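Local coordinates for SnoaL-like domain-containing protein (Kribbella flavida, PDB 5EVH) that is of unknown function but carries a SnoaL-like domain of the NTF2 clan, a fold that often encloses a ligand-binding or catalytic pocket, at residues R59-S64 and T82-V87; A90-H95 and I108-T113. All coordinates share one frame; numbering follows the deposited sequence.

Contact 1: residues R59-S64 and T82-V87; sequences RILVGS and TETVPV
Residues 60-64 run roughly antiparallel to 82-85, their end-to-end directions 140° apart, at the open end of the beta hairpin formed by strands 61-71 and 75-84. The hairpin lies at one margin of the NTF2-like sheet, and 61-71 is its outermost strand within the chain. Val62 N donates to Glu83 O at 2.8 Å, nearly straight at 175°. Glu83 N donates to Gly63 O at 2.9 Å, from well above the carbonyl plane. Ser64 and Thr82 form the next, non-hydrogen-bonded pair.

Leu61 and Thr82 cross at about a right angle. Leu61 CG lies 3.8 Å from Thr82 CB, and CD2 reaches the Thr82 methyl CG2. Thr82 OG1 has its polar partner elsewhere, in Ala90 O. Helix 7-20 adjoins Leu61 and Ser64 through Thr20.

Val62 CG2 touches the Glu83 carbonyl and CB. Glu83 CG is anti to its own carbonyl carbon (chi1 -57°). The extended chain then carries OE2 to 3.6 Å from Gly63 CA, and water 2 bridges OE2 to Ser64 N.

Farther out, Ile60 and Thr84 lie side by side, with CG1 against CG2. Val87 O is gripped by two donors, Thr84 N and OG1, from the same face of its plane. Water 1 accepts from Val85 N at 2.6 Å and donates to Ile60 O.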
ATOM      1  N   ARG A  59      -5.699  17.230   6.327  0.57 20.05           N
ATOM      2  CA  ARG A  59      -5.784  17.998   7.572  0.57 24.46           C
ATOM      3  C   ARG A  59      -5.761  17.151   8.847  0.57 28.10           C
ATOM      4  O   ARG A  59      -5.809  17.719   9.939  0.57 28.87           O
ATOM      5  CB  ARG A  59      -7.057  18.843   7.598  0.57 22.88           C
ATOM      6  CG  ARG A  59      -7.072  19.957   6.606  0.57 24.68           C
ATOM      7  CD  ARG A  59      -8.077  20.976   7.039  0.57 24.61           C
ATOM      8  NE  ARG A  59      -8.880  21.415   5.914  0.57 32.89           N
ATOM      9  CZ  ARG A  59      -8.595  22.463   5.146  0.57 39.91           C
ATOM     10  NH1 ARG A  59      -7.505  23.190   5.361  0.57 38.37           N
ATOM     11  NH2 ARG A  59      -9.412  22.776   4.157  0.57 46.61           N
ATOM     12  N   ILE A  60      -5.789  15.826   8.756  1.00 28.60           N
ATOM     13  CA  ILE A  60      -5.472  15.026   9.937  1.00 26.29           C
ATOM     14  C   ILE A  60      -3.976  14.666   9.952  1.00 29.36           C
ATOM     15  O   ILE A  60      -3.478  14.190  10.974  1.00 20.58           O
ATOM     16  CB  ILE A  60      -6.298  13.721  10.081  1.00 30.05           C
ATOM     17  CG1 ILE A  60      -5.821  12.672   9.120  1.00 33.95           C
ATOM     18  CG2 ILE A  60      -7.825  13.981   9.959  1.00 36.04           C
ATOM     19  CD1 ILE A  60      -6.580  11.409   9.237  1.00 48.21           C
ATOM     20  N   LEU A  61      -3.231  14.939   8.878  1.00 21.97           N
ATOM     21  CA  LEU A  61      -1.794  14.643   8.847  1.00 19.71           C
ATOM     22  C   LEU A  61      -0.985  15.697   9.608  1.00 21.33           C
ATOM     23  O   LEU A  61      -1.147  16.900   9.368  1.00 21.69           O
ATOM     24  CB  LEU A  61      -1.263  14.668   7.410  1.00 24.31           C
ATOM     25  CG  LEU A  61      -0.892  13.321   6.868  1.00 40.02           C
ATOM     26  CD1 LEU A  61      -2.208  12.508   6.842  1.00 31.81           C
ATOM     27  CD2 LEU A  61      -0.249  13.487   5.506  1.00 42.55           C
ATOM     28  N   VAL A  62      -0.030  15.247  10.425  1.00 15.80           N
ATOM     29  CA  VAL A  62       0.863  16.190  11.126  1.00 15.74           C
ATOM     30  C   VAL A  62       2.321  15.884  10.838  1.00 17.60           C
ATOM     31  O   VAL A  62       3.227  16.516  11.427  1.00 19.19           O
ATOM     32  CB  VAL A  62       0.592  16.225  12.639  1.00 16.42           C
ATOM     33  CG1 VAL A  62      -0.891  16.730  12.928  1.00 18.32           C
ATOM     34  CG2 VAL A  62       0.822  14.796  13.309  1.00 16.81           C
ATOM     35  N   GLY A  63       2.585  14.939   9.936  1.00 15.06           N
ATOM     36  CA  GLY A  63       3.947  14.690   9.450  1.00 13.46           C
ATOM     37  C   GLY A  63       3.849  13.581   8.421  1.00 15.64           C
ATOM     38  O   GLY A  63       2.809  12.918   8.290  1.00 15.96           O
ATOM     39  N   SER A  64       4.909  13.415   7.651  1.00 12.56           N
ATOM     40  CA  SER A  64       4.915  12.337   6.644  1.00 13.49           C
ATOM     41  C   SER A  64       6.330  12.223   6.119  1.00 19.00           C
ATOM     42  O   SER A  64       7.125  13.147   6.266  1.00 17.71           O
ATOM     43  CB  SER A  64       3.965  12.602   5.456  1.00 20.22           C
ATOM     44  OG  SER A  64       4.372  13.790   4.735  1.00 21.08           O
ATOM     45  N   THR A  82       2.737   8.349   7.305  1.00 13.82           N
ATOM     46  CA  THR A  82       2.113   9.581   7.797  1.00 15.95           C
ATOM     47  C   THR A  82       2.028   9.513   9.314  1.00 19.56           C
ATOM     48  O   THR A  82       1.979   8.419   9.897  1.00 18.74           O
ATOM     49  CB  THR A  82       0.670   9.846   7.234  1.00 18.21           C
ATOM     50  OG1 THR A  82      -0.302   8.981   7.856  1.00 18.85           O
ATOM     51  CG2 THR A  82       0.573   9.663   5.678  1.00 16.74           C
ATOM     52  N   GLU A  83       2.012  10.695   9.956  1.00 14.44           N
ATOM     53  CA  GLU A  83       1.747  10.809  11.386  1.00 13.37           C
ATOM     54  C   GLU A  83       0.385  11.483  11.537  1.00 17.84           C
ATOM     55  O   GLU A  83       0.118  12.441  10.810  1.00 16.75           O
ATOM     56  CB  GLU A  83       2.807  11.665  12.047  1.00 13.97           C
ATOM     57  CG  GLU A  83       4.221  11.045  11.782  1.00 18.18           C
ATOM     58  CD  GLU A  83       5.332  12.098  12.068  1.00 23.02           C
ATOM     59  OE1 GLU A  83       5.382  12.677  13.210  1.00 22.48           O
ATOM     60  OE2 GLU A  83       6.116  12.339  11.110  1.00 23.00           O
ATOM     61  N   THR A  84      -0.424  11.059  12.532  1.00 15.51           N
ATOM     62  CA  THR A  84      -1.690  11.725  12.876  1.00 18.68           C
ATOM     63  C   THR A  84      -1.783  11.787  14.396  1.00 19.39           C
ATOM     64  O   THR A  84      -0.994  11.141  15.102  1.00 20.76           O
ATOM     65  CB  THR A  84      -2.929  10.959  12.291  1.00 19.50           C
ATOM     66  OG1 THR A  84      -3.120   9.746  13.023  1.00 24.38           O
ATOM     67  CG2 THR A  84      -2.714  10.598  10.788  1.00 19.71           C
ATOM     68  N   VAL A  85      -2.747  12.573  14.918  1.00 21.49           N
ATOM     69  CA  VAL A  85      -2.956  12.610  16.372  1.00 19.09           C
ATOM     70  C   VAL A  85      -3.409  11.264  16.922  1.00 24.48           C
ATOM     71  O   VAL A  85      -2.750  10.750  17.849  1.00 26.22           O
ATOM     72  CB  VAL A  85      -3.876  13.780  16.765  1.00 25.06           C
ATOM     73  CG1 VAL A  85      -4.290  13.644  18.275  1.00 24.99           C
ATOM     74  CG2 VAL A  85      -3.083  15.073  16.582  1.00 28.02           C
ATOM     75  N   PRO A  86      -4.473  10.626  16.397  1.00 28.35           N
ATOM     76  CA  PRO A  86      -4.915   9.354  16.992  1.00 26.01           C
ATOM     77  C   PRO A  86      -4.023   8.186  16.665  1.00 25.57           C
ATOM     78  O   PRO A  86      -3.910   7.260  17.483  1.00 29.82           O
ATOM     79  CB  PRO A  86      -6.324   9.159  16.409  1.00 27.87           C
ATOM     80  CG  PRO A  86      -6.329   9.931  15.107  1.00 26.20           C
ATOM     81  CD  PRO A  86      -5.403  11.117  15.342  1.00 24.33           C
ATOM     82  N   VAL A  87      -3.339   8.227  15.528  1.00 22.61           N
ATOM     83  CA  VAL A  87      -2.557   7.090  15.075  1.00 24.71           C
ATOM     84  C   VAL A  87      -1.149   7.585  14.770  1.00 22.48           C
ATOM     85  O   VAL A  87      -0.967   8.297  13.777  1.00 20.23           O
ATOM     86  CB  VAL A  87      -3.217   6.445  13.837  1.00 20.53           C
ATOM     87  CG1 VAL A  87      -2.364   5.263  13.340  1.00 17.93           C
ATOM     88  CG2 VAL A  87      -4.750   6.048  14.171  1.00 18.43           C
TER
HETATM   89  O   HOH W   1      -4.286  14.159  13.517  1.00 31.37           O
HETATM   90  O   HOH W   2       7.304  14.538   9.280  1.00 42.22           O

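Contact 2: residues A90-H95 and I108-T113; sequences APAAEH and IIFDRT
Ile108 packs beside Glu94 in the beta hairpin of strands 92-99 and 102-109, two neighbouring strands within the mixed sheet of the NTF2-like fold. The two side chains point the same way from a non-hydrogen-bonded antiparallel pair.

Ile108 can be followed outward. Its CB lies 3.9 Å from Ala93 O and about as far from Glu94 CG. CG1 is anti to the backbone N (chi1 173°). It meets Ala93 O at 3.7 Å and Glu94 CG, and it also lies at the edge of the Phe110 ring, in the ring plane. Ile108 CD1 ends 3.6 Å from Glu94 OE2, with Glu94 CG and Ala92 CB also near. The methyl therefore rests against the extended glutamate. OE2 is hydrogen-bonded to Tyr80 OH on strand 75-84, so the buried carboxylate has a polar partner on the next strand.

The backbones are joined at Ala93 and Ile109. Ala93 N donates to Ile109 O, in the carbonyl plane. Ile109 N donates back to Ala93 O at 2.8 Å and lies nearly in line with the Ala93 C=O. The Ala93 methyl also packs on Ala93 of the second subunit.

Phe110 CB touches Pro91 O and Ala92 CB, and its ring turns away to meet Phe57. A bound glycerol lies close to the Phe110 side chain. It probably comes from the crystallisation liquor, though such molecules often mark pockets. Water 3 spans the parting chains, donating to Pro91 O and accepting from Asp111 N.

Asp111 pairs with Arg112 of the second subunit through OD2. Its OD1 caps the start of helix 113-124, accepting from Thr113 N at 3.0 Å from above the carboxylate plane.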
ATOM      1  N   ALA A  90       0.620   5.875  10.132  1.00 12.54           N
ATOM      2  CA  ALA A  90      -0.434   5.350   9.268  1.00 14.84           C
ATOM      3  C   ALA A  90       0.139   5.398   7.844  1.00 15.62           C
ATOM      4  O   ALA A  90      -0.066   6.355   7.106  1.00 15.07           O
ATOM      5  CB  ALA A  90      -1.691   6.204   9.423  1.00 13.27           C
ATOM      6  N   PRO A  91       0.935   4.412   7.459  1.00 13.10           N
ATOM      7  CA  PRO A  91       1.550   4.456   6.119  1.00 11.34           C
ATOM      8  C   PRO A  91       0.526   4.183   5.017  1.00 14.49           C
ATOM      9  O   PRO A  91      -0.485   3.512   5.235  1.00 12.37           O
ATOM     10  CB  PRO A  91       2.600   3.349   6.183  1.00 12.51           C
ATOM     11  CG  PRO A  91       1.913   2.308   7.041  1.00 15.83           C
ATOM     12  CD  PRO A  91       1.317   3.202   8.213  1.00 13.16           C
ATOM     13  N   ALA A  92       0.778   4.736   3.826  1.00  9.24           N
ATOM     14  CA  ALA A  92      -0.126   4.543   2.701  1.00  8.74           C
ATOM     15  C   ALA A  92       0.684   4.236   1.443  1.00 10.14           C
ATOM     16  O   ALA A  92       1.848   4.632   1.328  1.00 12.42           O
ATOM     17  CB  ALA A  92      -1.037   5.766   2.444  1.00 12.31           C
ATOM     18  N   ALA A  93       0.073   3.542   0.492  1.00 10.75           N
ATOM     19  CA  ALA A  93       0.721   3.370  -0.810  1.00  8.85           C
ATOM     20  C   ALA A  93      -0.247   3.827  -1.897  1.00 11.83           C
ATOM     21  O   ALA A  93      -1.475   3.640  -1.757  1.00 11.50           O
ATOM     22  CB  ALA A  93       1.084   1.873  -1.052  1.00 10.28           C
ATOM     23  N   GLU A  94       0.293   4.431  -2.980  1.00  8.49           N
ATOM     24  CA  GLU A  94      -0.539   4.965  -4.036  1.00 10.43           C
ATOM     25  C   GLU A  94      -0.003   4.516  -5.369  1.00 13.08           C
ATOM     26  O   GLU A  94       1.219   4.600  -5.621  1.00 12.09           O
ATOM     27  CB  GLU A  94      -0.605   6.551  -4.070  1.00 10.30           C
ATOM     28  CG  GLU A  94      -1.240   7.091  -2.825  1.00 16.17           C
ATOM     29  CD  GLU A  94      -1.195   8.633  -2.782  1.00 23.38           C
ATOM     30  OE1 GLU A  94      -0.624   9.178  -3.731  1.00 26.62           O
ATOM     31  OE2 GLU A  94      -1.729   9.266  -1.822  1.00 25.56           O
ATOM     32  N   HIS A  95      -0.932   4.118  -6.254  1.00 10.49           N
ATOM     33  CA  HIS A  95      -0.598   3.786  -7.620  1.00 10.73           C
ATOM     34  C   HIS A  95      -1.295   4.839  -8.475  1.00 14.98           C
ATOM     35  O   HIS A  95      -2.529   4.952  -8.413  1.00 13.70           O
ATOM     36  CB  HIS A  95      -1.086   2.385  -7.975  1.00 10.99           C
ATOM     37  CG  HIS A  95      -0.895   2.043  -9.432  1.00 17.18           C
ATOM     38  ND1 HIS A  95      -1.807   1.288 -10.145  1.00 23.52           N
ATOM     39  CD2 HIS A  95       0.130   2.305 -10.297  1.00 16.28           C
ATOM     40  CE1 HIS A  95      -1.372   1.119 -11.393  1.00 27.69           C
ATOM     41  NE2 HIS A  95      -0.210   1.752 -11.519  1.00 21.78           N
ATOM     42  N   ILE A 108      -5.362   4.019  -3.710  1.00 12.86           N
ATOM     43  CA  ILE A 108      -4.624   4.245  -2.461  1.00 12.12           C
ATOM     44  C   ILE A 108      -4.968   3.168  -1.442  1.00 13.75           C
ATOM     45  O   ILE A 108      -6.119   2.738  -1.343  1.00 12.15           O
ATOM     46  CB  ILE A 108      -4.858   5.659  -1.895  1.00 15.96           C
ATOM     47  CG1 ILE A 108      -4.212   5.792  -0.496  1.00 14.04           C
ATOM     48  CG2 ILE A 108      -6.357   6.016  -1.759  1.00 19.56           C
ATOM     49  CD1 ILE A 108      -4.119   7.274  -0.074  1.00 21.46           C
ATOM     50  N   ILE A 109      -3.941   2.652  -0.748  1.00  8.94           N
ATOM     51  CA  ILE A 109      -4.130   1.569   0.238  1.00  9.06           C
ATOM     52  C   ILE A 109      -3.605   2.075   1.570  1.00 13.55           C
ATOM     53  O   ILE A 109      -2.463   2.523   1.647  1.00 10.24           O
ATOM     54  CB  ILE A 109      -3.365   0.290  -0.163  1.00  8.97           C
ATOM     55  CG1 ILE A 109      -3.789  -0.142  -1.566  1.00 10.35           C
ATOM     56  CG2 ILE A 109      -3.686  -0.787   0.895  1.00  9.31           C
ATOM     57  CD1 ILE A 109      -3.005  -1.438  -2.068  1.00 10.98           C
ATOM     58  N   PHE A 110      -4.419   1.971   2.620  1.00 11.44           N
ATOM     59  CA  PHE A 110      -3.930   2.132   3.975  1.00 11.97           C
ATOM     60  C   PHE A 110      -4.874   1.372   4.898  1.00 16.53           C
ATOM     61  O   PHE A 110      -5.992   0.982   4.511  1.00 15.49           O
ATOM     62  CB  PHE A 110      -3.854   3.599   4.403  1.00 14.07           C
ATOM     63  CG  PHE A 110      -5.150   4.337   4.269  1.00 18.27           C
ATOM     64  CD1 PHE A 110      -5.429   5.047   3.095  1.00 20.20           C
ATOM     65  CD2 PHE A 110      -6.078   4.322   5.295  1.00 22.07           C
ATOM     66  CE1 PHE A 110      -6.674   5.765   2.972  1.00 23.85           C
ATOM     67  CE2 PHE A 110      -7.317   5.013   5.199  1.00 24.95           C
ATOM     68  CZ  PHE A 110      -7.619   5.713   4.031  1.00 24.05           C
ATOM     69  N   ASP A 111      -4.407   1.123   6.106  1.00 13.54           N
ATOM     70  CA  ASP A 111      -5.138   0.273   7.047  1.00 14.35           C
ATOM     71  C   ASP A 111      -6.037   1.203   7.862  1.00 19.24           C
ATOM     72  O   ASP A 111      -5.536   2.075   8.597  1.00 16.03           O
ATOM     73  CB  ASP A 111      -4.161  -0.464   7.952  1.00 12.34           C
ATOM     74  CG  ASP A 111      -4.856  -1.375   8.957  1.00 15.10           C
ATOM     75  OD1 ASP A 111      -6.085  -1.671   8.778  1.00 17.87           O
ATOM     76  OD2 ASP A 111      -4.175  -1.834   9.923  1.00 22.81           O
ATOM     77  N   ARG A 112      -7.354   1.066   7.697  1.00 13.10           N
ATOM     78  CA  ARG A 112      -8.311   1.854   8.494  1.00 19.36           C
ATOM     79  C   ARG A 112      -8.446   1.385   9.950  1.00 22.08           C
ATOM     80  O   ARG A 112      -8.959   2.149  10.794  1.00 20.61           O
ATOM     81  CB  ARG A 112      -9.702   1.848   7.813  1.00 18.02           C
ATOM     82  CG  ARG A 112      -9.709   2.574   6.408  1.00 19.69           C
ATOM     83  CD  ARG A 112     -11.139   2.543   5.762  1.00 19.87           C
ATOM     84  NE  ARG A 112     -11.423   1.174   5.322  1.00 18.07           N
ATOM     85  CZ  ARG A 112     -12.626   0.702   5.056  1.00 26.92           C
ATOM     86  NH1 ARG A 112     -13.694   1.490   5.203  1.00 26.53           N
ATOM     87  NH2 ARG A 112     -12.751  -0.550   4.660  1.00 24.43           N
ATOM     88  N   THR A 113      -7.994   0.170  10.272  0.71 22.37           N
ATOM     89  CA  THR A 113      -8.287  -0.388  11.592  0.71 23.69           C
ATOM     90  C   THR A 113      -7.826   0.516  12.724  0.71 24.38           C
ATOM     91  O   THR A 113      -8.631   0.775  13.643  0.71 26.01           O
ATOM     92  CB  THR A 113      -7.704  -1.807  11.690  0.71 23.24           C
ATOM     93  OG1 THR A 113      -8.368  -2.618  10.717  0.71 23.23           O
ATOM     94  CG2 THR A 113      -7.940  -2.436  13.076  0.71 24.74           C
TER
HETATM   95  O   HOH W   3      -1.724   1.881   6.958  1.00 13.00           O

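Contacts 1 and 2 lie in series along the chain, and their centres are 13 Å apart. Each is the open end of a beta hairpin, 61-71 with 75-84 and 92-99 with 102-109. Strands 75-84 and 92-99 are neighbours, so both hairpins belong to one mixed sheet. The two contacts touch where Thr82 OG1 comes within 2.7 Å of Ala90 O, a probable hydrogen bond. Helix 113-124 starts at the end of contact 2 and touches Thr84 and Val87 of contact 1. Contact 1 lies toward the margin of the chain. Contact 2 is more central, and this end of the sheet packs against the second subunit.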